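Local coordinates for protein beta-hexosaminidase Amuc_2018 (Akkermansia muciniphila, PDB 6JEB) that hydrolyses terminal non-reducing N-acetylhexosamine residues, releasing N-acetylglucosamine from N-glycans and chitobiose, at residues I6-S11 / Y118-R123; Q24-Q29 / G47-S52; D37-T42 / G82-K87. All coordinates share one frame; numbering follows the deposited sequence.

From the N terminus the chain passes through 6-11, whose partner 118-123 comes much later: contact 1 closes the longest loop and joins the domain 2 region to the catalytic barrel. Contacts 2 and 3 fall within it. Contact 2 closes a short loop from strand 25-30 through strand 39-44 to strand 47-52; contact 3 closes a longer one, from 37-42 to 82-87, that carries helix 55-73. As 37-42 lies inside the first, the two cross. Both belong to one mixed sheet, where R40 N and A51 O of neighbouring strands are 2.8 Å apart. Contact 3 also meets contact 1, S11 N lying 2.9 Å from D86 OD1; contacts 1 and 2 do not touch.

Contact 1. Residues I6-S11 / Y118-R123; sequences IIPEPS and YYKFNR
I7 and Y119 lie side by side and point the same way, I7 CB at the edge of the tyrosine ring and in its plane, I7 CG2 3.8 Å from Y119 CD1. The carbonyl I7 O approaches that same Y119 CD1 obliquely at 3.5 Å. One residue on, after a cis peptide bond, P8 CD sits 3.4 Å from Y119 O. Polar linkage across the contact runs through water, with K120 NZ as the shared donor. One water accepts from K120 NZ and donates to both I7 O and Y118 O, at 2.8 Å each; a second accepts from K120 NZ and donates to P8 O at 2.7 Å. The lysine chain is extended until chi4 (77°) turns NZ toward these waters. K120 itself, with positive phi, is the C-prime residue of the Schellman motif that ends helix 106-118, between the first and second strands of the TIM barrel. T64 OG1 of helix 55-73 is a further hydrogen-bond partner of K120 NZ. Farther out, Y118 CD2 lies 3.6 Å above one face of the Y119 ring, toward its rim. Y119 OH bonds to H444 ND1, Y118 OH to D70, and the Y119 side chain packs on C419 and A422 of helix 417-426.

Contact 2. Residues Q24-Q29 / G47-S52; sequences QLLSDQ and GAHLAS
S27 OG holds two hydrogen bonds: it accepts from H49 ND1 at 2.7 Å and donates to a water. The hydroxyl lies 4° out of the imidazole plane, at the ring edge, brought there by a chi1 of 64° that sets OG between the backbone N and the carbonyl carbon. The same water donates to L50 O of the partner strand and to Q29 OE1, so water and imidazole both tie S27 to 47-52. Strands 25-29 and 47-52 are a parallel pair, axes 12° apart, in the mixed sheet of the family 20 domain 2 region. A48 N bonds to Q24 O just ahead of the first strand, followed by L26 N to A48 O, L50 N to S27 O, Q29 N to L50 O and S52 N to Q29 O. Between L25 and S27 the register slips by one, a beta bulge. There L26 turns toward its neighbour, its CD1 3.6 Å from H49 NE2 and 3.7 Å from G47 CA. On the face of L25, A48, D28 and L50, L25 CD1 rests 4.0 Å from L50 CB. D28 OD1 shares a second water with Q29 O and S52 OG, while D28 OD2 forms a salt bridge with R58. Helix 55-73 covers this face, L65 meeting L25 and L62 meeting L50; strand 39-44 flanks strand 47-52 on its other edge, T42 bonding to H49 and R40 to A51.

Contact 3. Residues D37-T42 / G82-K87; sequences DAYRLT and GVITDK
Strands 39-42 and 82-86 form an antiparallel pair in the mixed sheet of the domain 2 region of this family 20 hexosaminidase, with Y39 opposite D86 and L41 opposite I84 as hydrogen-bonded pairs. Two backbone bonds close each: Y39 N to D86 O and D86 N to Y39 O, then L41 N to I84 O and I84 N to L41 O. The non-hydrogen-bonded pairs are R40 with T85 and T42 with V83. With Y39 CG between the backbone N and the carbonyl carbon (chi1 69°), the ring has one face over D86 CB, which is 3.3 Å from Y39 CZ; the carboxylate is turned 74° to the ring. Y39 OH and D86 OD2 are 2.6 Å apart, a weak and unsettled hydrogen bond, T64 OG1 being the stronger polar partner of the hydroxyl. D86 OD1 is occupied by W426 NE1 and S11 N. I84 CG2 approaches the same ring obliquely, 3.9 Å from Y39 CE1. Past the strand ends, K87 NZ reaches the syn lone pair of D37 OD2 in a 2.8 Å salt bridge. On the face of R40, T42, V83 and T85, R40 CG packs 3.8 Å from V83 CG1, and a water in the guanidinium plane joins R40 NE to T85 OG1. Helix 55-73 lies against the face of Y39 and L41, through Y60, T64 and L68. Strand 47-52 borders strand 39-44 along its far edge, and strand 12-16 pairs with strand 79-86 through E14 and V83.

Contact 1. Residues I6-S11 / Y118-R123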
loop_
_atom_site.group_PDB
_atom_site.type_symbol
_atom_site.label_atom_id
_atom_site.label_comp_id
_atom_site.label_asym_id
_atom_site.label_seq_id
_atom_site.Cartn_x
_atom_site.Cartn_y
_atom_site.Cartn_z
ATOM N N ILE A 6 -9.665 -7.398 -19.692
ATOM C CA ILE A 6 -8.646 -7.703 -18.698
ATOM C C ILE A 6 -8.153 -6.394 -18.103
ATOM O O ILE A 6 -7.736 -5.485 -18.837
ATOM C CB ILE A 6 -7.477 -8.473 -19.335
ATOM C CG1 ILE A 6 -7.956 -9.789 -19.962
ATOM C CG2 ILE A 6 -6.364 -8.698 -18.307
ATOM C CD1 ILE A 6 -7.033 -10.285 -21.061
ATOM N N ILE A 7 -8.196 -6.295 -16.778
ATOM C CA ILE A 7 -7.593 -5.191 -16.041
ATOM C C ILE A 7 -6.538 -5.793 -15.123
ATOM O O ILE A 7 -6.855 -6.664 -14.307
ATOM C CB ILE A 7 -8.614 -4.387 -15.215
ATOM C CG1 ILE A 7 -9.702 -3.809 -16.122
ATOM C CG2 ILE A 7 -7.898 -3.269 -14.438
ATOM C CD1 ILE A 7 -10.911 -3.255 -15.358
ATOM N N PRO A 8 -5.277 -5.352 -15.190
ATOM C CA PRO A 8 -4.772 -4.288 -16.074
ATOM C C PRO A 8 -4.666 -4.691 -17.542
ATOM O O PRO A 8 -4.500 -5.871 -17.867
ATOM C CB PRO A 8 -3.380 -3.983 -15.509
ATOM C CG PRO A 8 -3.037 -5.127 -14.632
ATOM C CD PRO A 8 -4.269 -5.835 -14.231
ATOM N N GLU A 9 -4.766 -3.702 -18.417
ATOM C CA GLU A 9 -4.649 -3.957 -19.848
ATOM C C GLU A 9 -3.312 -4.630 -20.147
ATOM O O GLU A 9 -2.262 -4.122 -19.729
ATOM C CB GLU A 9 -4.735 -2.644 -20.626
ATOM C CG GLU A 9 -4.756 -2.823 -22.148
ATOM C CD GLU A 9 -5.997 -3.559 -22.642
ATOM O OE1 GLU A 9 -7.010 -3.612 -21.908
ATOM O OE2 GLU A 9 -5.959 -4.093 -23.773
ATOM N N PRO A 10 -3.303 -5.756 -20.862
ATOM C CA PRO A 10 -2.032 -6.399 -21.202
ATOM C C PRO A 10 -1.184 -5.533 -22.123
ATOM O O PRO A 10 -1.684 -4.706 -22.898
ATOM C CB PRO A 10 -2.467 -7.686 -21.914
ATOM C CG PRO A 10 -3.838 -7.972 -21.357
ATOM C CD PRO A 10 -4.461 -6.607 -21.190
ATOM N N SER A 11 0.127 -5.751 -22.052
ATOM C CA SER A 11 1.035 -4.959 -22.877
ATOM C C SER A 11 0.848 -5.226 -24.366
ATOM O O SER A 11 1.072 -4.325 -25.176
ATOM C CB SER A 11 2.483 -5.167 -22.443
ATOM O OG SER A 11 2.815 -6.541 -22.393
ATOM N N TYR A 118 -6.462 -10.235 -7.803
ATOM C CA TYR A 118 -7.224 -10.327 -9.043
ATOM C C TYR A 118 -6.776 -9.275 -10.049
ATOM O O TYR A 118 -6.838 -9.519 -11.266
ATOM C CB TYR A 118 -8.707 -10.159 -8.708
ATOM C CG TYR A 118 -9.690 -10.448 -9.818
ATOM C CD1 TYR A 118 -10.058 -11.753 -10.123
ATOM C CD2 TYR A 118 -10.302 -9.413 -10.516
ATOM C CE1 TYR A 118 -10.987 -12.025 -11.119
ATOM C CE2 TYR A 118 -11.237 -9.669 -11.509
ATOM C CZ TYR A 118 -11.565 -10.978 -11.814
ATOM O OH TYR A 118 -12.494 -11.242 -12.794
ATOM N N TYR A 119 -6.298 -8.121 -9.558
ATOM C CA TYR A 119 -5.822 -7.010 -10.378
ATOM C C TYR A 119 -4.293 -6.926 -10.451
ATOM O O TYR A 119 -3.755 -5.896 -10.877
ATOM C CB TYR A 119 -6.446 -5.695 -9.887
ATOM C CG TYR A 119 -7.934 -5.708 -10.134
ATOM C CD1 TYR A 119 -8.431 -5.559 -11.425
ATOM C CD2 TYR A 119 -8.845 -5.917 -9.095
ATOM C CE1 TYR A 119 -9.781 -5.604 -11.682
ATOM C CE2 TYR A 119 -10.212 -5.967 -9.348
ATOM C CZ TYR A 119 -10.672 -5.811 -10.647
ATOM O OH TYR A 119 -12.017 -5.876 -10.916
ATOM N N LYS A 120 -3.587 -7.991 -10.060
ATOM C CA LYS A 120 -2.133 -8.107 -10.190
ATOM C C LYS A 120 -1.353 -7.138 -9.303
ATOM O O LYS A 120 -0.193 -6.827 -9.598
ATOM C CB LYS A 120 -1.648 -8.033 -11.648
ATOM C CG LYS A 120 -2.231 -9.100 -12.553
ATOM C CD LYS A 120 -1.570 -9.052 -13.926
ATOM C CE LYS A 120 -2.124 -10.104 -14.887
ATOM N NZ LYS A 120 -3.462 -9.720 -15.430
ATOM N N PHE A 121 -1.931 -6.660 -8.198
ATOM C CA PHE A 121 -1.098 -6.004 -7.199
ATOM C C PHE A 121 -0.118 -7.024 -6.632
ATOM O O PHE A 121 -0.434 -8.209 -6.518
ATOM C CB PHE A 121 -1.957 -5.448 -6.060
ATOM C CG PHE A 121 -2.663 -4.163 -6.407
ATOM C CD1 PHE A 121 -2.007 -2.947 -6.273
ATOM C CD2 PHE A 121 -3.973 -4.170 -6.870
ATOM C CE1 PHE A 121 -2.638 -1.756 -6.595
ATOM C CE2 PHE A 121 -4.613 -2.983 -7.202
ATOM C CZ PHE A 121 -3.941 -1.773 -7.062
ATOM N N ASN A 122 1.087 -6.566 -6.274
ATOM C CA ASN A 122 2.082 -7.481 -5.727
ATOM C C ASN A 122 2.689 -7.007 -4.412
ATOM O O ASN A 122 3.610 -7.660 -3.905
ATOM C CB ASN A 122 3.182 -7.813 -6.752
ATOM C CG ASN A 122 3.992 -6.600 -7.159
ATOM O OD1 ASN A 122 3.681 -5.476 -6.772
ATOM N ND2 ASN A 122 5.036 -6.823 -7.947
ATOM N N ARG A 123 2.179 -5.922 -3.829
ATOM C CA ARG A 123 2.687 -5.423 -2.556
ATOM C C ARG A 123 1.519 -5.055 -1.660
ATOM O O ARG A 123 0.635 -4.296 -2.073
ATOM C CB ARG A 123 3.573 -4.187 -2.753
ATOM C CG ARG A 123 4.798 -4.420 -3.646
ATOM C CD ARG A 123 5.844 -5.289 -2.952
ATOM N NE ARG A 123 7.049 -5.453 -3.767
ATOM C CZ ARG A 123 7.239 -6.438 -4.643
ATOM N NH1 ARG A 123 6.305 -7.363 -4.828
ATOM N NH2 ARG A 123 8.370 -6.501 -5.333
HETATM O O HOH W 1 -5.547 -9.040 -13.681
HETATM O O HOH W 2 -2.692 -7.794 -17.239
#

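Contact 2. Residues Q24-Q29 / G47-S52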
loop_
_atom_site.group_PDB
_atom_site.type_symbol
_atom_site.label_atom_id
_atom_site.label_comp_id
_atom_site.label_asym_id
_atom_site.label_seq_id
_atom_site.Cartn_x
_atom_site.Cartn_y
_atom_site.Cartn_z
ATOM N N GLN A 24 -10.069 -24.294 -20.964
ATOM C CA GLN A 24 -9.288 -25.377 -20.392
ATOM C C GLN A 24 -7.816 -25.160 -20.698
ATOM O O GLN A 24 -7.440 -24.864 -21.831
ATOM C CB GLN A 24 -9.750 -26.705 -21.000
ATOM C CG GLN A 24 -8.852 -27.885 -20.676
ATOM C CD GLN A 24 -9.226 -29.140 -21.456
ATOM O OE1 GLN A 24 -10.376 -29.310 -21.864
ATOM N NE2 GLN A 24 -8.250 -30.023 -21.669
ATOM N N LEU A 25 -6.984 -25.293 -19.678
ATOM C CA LEU A 25 -5.557 -25.061 -19.843
ATOM C C LEU A 25 -4.934 -26.300 -20.487
ATOM O O LEU A 25 -4.894 -27.373 -19.875
ATOM C CB LEU A 25 -4.951 -24.741 -18.484
ATOM C CG LEU A 25 -3.579 -24.091 -18.457
ATOM C CD1 LEU A 25 -3.527 -22.843 -19.349
ATOM C CD2 LEU A 25 -3.182 -23.762 -17.014
ATOM N N LEU A 26 -4.457 -26.154 -21.728
ATOM C CA LEU A 26 -3.894 -27.261 -22.495
ATOM C C LEU A 26 -2.398 -27.425 -22.280
ATOM O O LEU A 26 -1.870 -28.538 -22.432
ATOM C CB LEU A 26 -4.136 -27.039 -23.990
ATOM C CG LEU A 26 -5.595 -26.928 -24.427
ATOM C CD1 LEU A 26 -5.675 -26.571 -25.907
ATOM C CD2 LEU A 26 -6.310 -28.238 -24.138
ATOM N N SER A 27 -1.701 -26.343 -21.948
ATOM C CA SER A 27 -0.274 -26.401 -21.695
ATOM C C SER A 27 0.081 -25.290 -20.721
ATOM O O SER A 27 -0.605 -24.266 -20.647
ATOM C CB SER A 27 0.552 -26.291 -22.981
ATOM O OG SER A 27 0.358 -25.038 -23.598
ATOM N N ASP A 28 1.160 -25.513 -19.972
ATOM C CA ASP A 28 1.543 -24.618 -18.883
ATOM C C ASP A 28 3.046 -24.839 -18.744
ATOM O O ASP A 28 3.473 -25.802 -18.103
ATOM C CB ASP A 28 0.796 -25.013 -17.617
ATOM C CG ASP A 28 1.097 -24.113 -16.426
ATOM O OD1 ASP A 28 1.964 -23.217 -16.517
ATOM O OD2 ASP A 28 0.439 -24.312 -15.379
ATOM N N GLN A 29 3.831 -23.970 -19.376
ATOM C CA GLN A 29 5.254 -24.211 -19.578
ATOM C C GLN A 29 6.059 -23.016 -19.104
ATOM O O GLN A 29 5.643 -21.869 -19.279
ATOM C CB GLN A 29 5.554 -24.401 -21.067
ATOM C CG GLN A 29 4.872 -25.598 -21.682
ATOM C CD GLN A 29 5.219 -25.756 -23.145
ATOM O OE1 GLN A 29 4.529 -25.227 -24.018
ATOM N NE2 GLN A 29 6.302 -26.470 -23.422
ATOM N N GLY A 47 -8.816 -24.566 -26.272
ATOM C CA GLY A 47 -8.359 -24.258 -24.939
ATOM C C GLY A 47 -7.183 -23.307 -24.991
ATOM O O GLY A 47 -6.807 -22.794 -26.048
ATOM N N ALA A 48 -6.592 -23.075 -23.826
ATOM C CA ALA A 48 -5.595 -22.035 -23.653
ATOM C C ALA A 48 -4.218 -22.632 -23.402
ATOM O O ALA A 48 -4.084 -23.705 -22.809
ATOM C CB ALA A 48 -5.976 -21.130 -22.479
ATOM N N HIS A 49 -3.194 -21.913 -23.850
ATOM C CA HIS A 49 -1.805 -22.293 -23.636
ATOM C C HIS A 49 -1.110 -21.177 -22.875
ATOM O O HIS A 49 -1.137 -20.020 -23.311
ATOM C CB HIS A 49 -1.098 -22.485 -24.976
ATOM C CG HIS A 49 -1.715 -23.544 -25.827
ATOM N ND1 HIS A 49 -1.376 -24.875 -25.714
ATOM C CD2 HIS A 49 -2.655 -23.475 -26.800
ATOM C CE1 HIS A 49 -2.073 -25.579 -26.589
ATOM N NE2 HIS A 49 -2.856 -24.753 -27.261
ATOM N N LEU A 50 -0.487 -21.521 -21.751
ATOM C CA LEU A 50 0.225 -20.551 -20.930
ATOM C C LEU A 50 1.721 -20.832 -20.989
ATOM O O LEU A 50 2.156 -21.959 -20.747
ATOM C CB LEU A 50 -0.268 -20.601 -19.483
ATOM C CG LEU A 50 0.415 -19.619 -18.526
ATOM C CD1 LEU A 50 0.197 -18.172 -18.933
ATOM C CD2 LEU A 50 -0.099 -19.844 -17.111
ATOM N N ALA A 51 2.497 -19.812 -21.330
ATOM C CA ALA A 51 3.948 -19.845 -21.222
ATOM C C ALA A 51 4.352 -18.712 -20.294
ATOM O O ALA A 51 3.756 -17.635 -20.334
ATOM C CB ALA A 51 4.600 -19.629 -22.592
ATOM N N SER A 52 5.343 -18.950 -19.440
ATOM C CA SER A 52 5.771 -17.906 -18.519
ATOM C C SER A 52 7.273 -18.002 -18.317
ATOM O O SER A 52 7.874 -19.059 -18.512
ATOM C CB SER A 52 5.019 -17.996 -17.186
ATOM O OG SER A 52 5.201 -19.268 -16.600
HETATM O O HOH W 3 2.385 -23.339 -23.247
HETATM O O HOH W 4 3.430 -21.123 -17.549
#

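Contact 3. Residues D37-T42 / G82-K87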
loop_
_atom_site.group_PDB
_atom_site.type_symbol
_atom_site.label_atom_id
_atom_site.label_comp_id
_atom_site.label_asym_id
_atom_site.label_seq_id
_atom_site.Cartn_x
_atom_site.Cartn_y
_atom_site.Cartn_z
ATOM N N ASP A 37 8.898 -12.215 -14.875
ATOM C CA ASP A 37 7.631 -11.571 -14.545
ATOM C C ASP A 37 6.670 -11.520 -15.728
ATOM O O ASP A 37 5.638 -10.842 -15.646
ATOM C CB ASP A 37 7.875 -10.151 -14.012
ATOM C CG ASP A 37 8.612 -9.260 -15.017
ATOM O OD1 ASP A 37 9.333 -9.785 -15.881
ATOM O OD2 ASP A 37 8.487 -8.025 -14.939
ATOM N N ALA A 38 6.964 -12.238 -16.811
ATOM C CA ALA A 38 6.228 -12.122 -18.061
ATOM C C ALA A 38 5.526 -13.435 -18.397
ATOM O O ALA A 38 5.935 -14.519 -17.964
ATOM C CB ALA A 38 7.174 -11.734 -19.201
ATOM N N TYR A 39 4.454 -13.336 -19.182
ATOM C CA TYR A 39 3.759 -14.527 -19.656
ATOM C C TYR A 39 3.253 -14.293 -21.075
ATOM O O TYR A 39 3.136 -13.153 -21.544
ATOM C CB TYR A 39 2.601 -14.965 -18.714
ATOM C CG TYR A 39 1.443 -13.995 -18.734
ATOM C CD1 TYR A 39 0.416 -14.130 -19.668
ATOM C CD2 TYR A 39 1.389 -12.923 -17.846
ATOM C CE1 TYR A 39 -0.625 -13.230 -19.724
ATOM C CE2 TYR A 39 0.346 -12.021 -17.884
ATOM C CZ TYR A 39 -0.657 -12.174 -18.837
ATOM O OH TYR A 39 -1.688 -11.270 -18.915
ATOM N N ARG A 40 2.956 -15.398 -21.753
ATOM C CA ARG A 40 2.260 -15.392 -23.031
ATOM C C ARG A 40 1.103 -16.372 -22.914
ATOM O O ARG A 40 1.311 -17.552 -22.617
ATOM C CB ARG A 40 3.193 -15.808 -24.167
ATOM C CG ARG A 40 2.536 -15.758 -25.544
ATOM C CD ARG A 40 3.432 -16.383 -26.626
ATOM N NE ARG A 40 4.803 -15.878 -26.562
ATOM C CZ ARG A 40 5.863 -16.596 -26.195
ATOM N NH1 ARG A 40 5.732 -17.881 -25.875
ATOM N NH2 ARG A 40 7.062 -16.027 -26.160
ATOM N N LEU A 41 -0.114 -15.882 -23.117
ATOM C CA LEU A 41 -1.312 -16.700 -22.991
ATOM C C LEU A 41 -2.000 -16.722 -24.342
ATOM O O LEU A 41 -2.376 -15.668 -24.863
ATOM C CB LEU A 41 -2.235 -16.129 -21.915
ATOM C CG LEU A 41 -3.531 -16.894 -21.653
ATOM C CD1 LEU A 41 -3.257 -18.299 -21.126
ATOM C CD2 LEU A 41 -4.390 -16.122 -20.668
ATOM N N THR A 42 -2.147 -17.912 -24.916
ATOM C CA THR A 42 -2.757 -18.078 -26.231
ATOM C C THR A 42 -4.107 -18.758 -26.060
ATOM O O THR A 42 -4.193 -19.852 -25.488
ATOM C CB THR A 42 -1.843 -18.887 -27.151
ATOM O OG1 THR A 42 -0.573 -18.226 -27.237
ATOM C CG2 THR A 42 -2.449 -18.999 -28.554
ATOM N N GLY A 82 -6.877 -15.464 -29.503
ATOM C CA GLY A 82 -5.837 -14.460 -29.588
ATOM C C GLY A 82 -4.616 -14.852 -28.788
ATOM O O GLY A 82 -4.546 -15.936 -28.196
ATOM N N VAL A 83 -3.642 -13.942 -28.793
ATOM C CA VAL A 83 -2.395 -14.102 -28.054
ATOM C C VAL A 83 -2.192 -12.871 -27.187
ATOM O O VAL A 83 -2.237 -11.739 -27.686
ATOM C CB VAL A 83 -1.189 -14.281 -28.997
ATOM C CG1 VAL A 83 0.082 -14.543 -28.199
ATOM C CG2 VAL A 83 -1.439 -15.408 -29.971
ATOM N N ILE A 84 -1.964 -13.092 -25.899
ATOM C CA ILE A 84 -1.690 -12.040 -24.932
ATOM C C ILE A 84 -0.240 -12.206 -24.505
ATOM O O ILE A 84 0.146 -13.271 -24.012
ATOM C CB ILE A 84 -2.621 -12.163 -23.715
ATOM C CG1 ILE A 84 -4.090 -12.025 -24.134
ATOM C CG2 ILE A 84 -2.240 -11.136 -22.652
ATOM C CD1 ILE A 84 -5.062 -12.617 -23.117
ATOM N N THR A 85 0.572 -11.168 -24.694
ATOM C CA THR A 85 1.958 -11.179 -24.240
ATOM C C THR A 85 2.106 -10.016 -23.276
ATOM O O THR A 85 1.836 -8.870 -23.647
ATOM C CB THR A 85 2.919 -11.019 -25.420
ATOM O OG1 THR A 85 2.571 -11.959 -26.443
ATOM C CG2 THR A 85 4.360 -11.265 -24.974
ATOM N N ASP A 86 2.516 -10.301 -22.040
ATOM C CA ASP A 86 2.267 -9.343 -20.976
ATOM C C ASP A 86 3.400 -9.345 -19.962
ATOM O O ASP A 86 3.940 -10.402 -19.616
ATOM C CB ASP A 86 0.953 -9.727 -20.290
ATOM C CG ASP A 86 0.262 -8.561 -19.616
ATOM O OD1 ASP A 86 0.699 -7.397 -19.778
ATOM O OD2 ASP A 86 -0.739 -8.833 -18.918
ATOM N N LYS A 87 3.732 -8.150 -19.469
ATOM C CA LYS A 87 4.790 -7.933 -18.494
ATOM C C LYS A 87 4.521 -6.565 -17.892
ATOM O O LYS A 87 4.108 -5.657 -18.630
ATOM C CB LYS A 87 6.161 -7.941 -19.198
ATOM C CG LYS A 87 7.374 -7.829 -18.279
ATOM C CD LYS A 87 8.675 -7.712 -19.074
ATOM C CE LYS A 87 9.880 -7.631 -18.150
ATOM N NZ LYS A 87 9.683 -6.596 -17.067
HETATM O O HOH W 5 4.410 -13.211 -27.999
#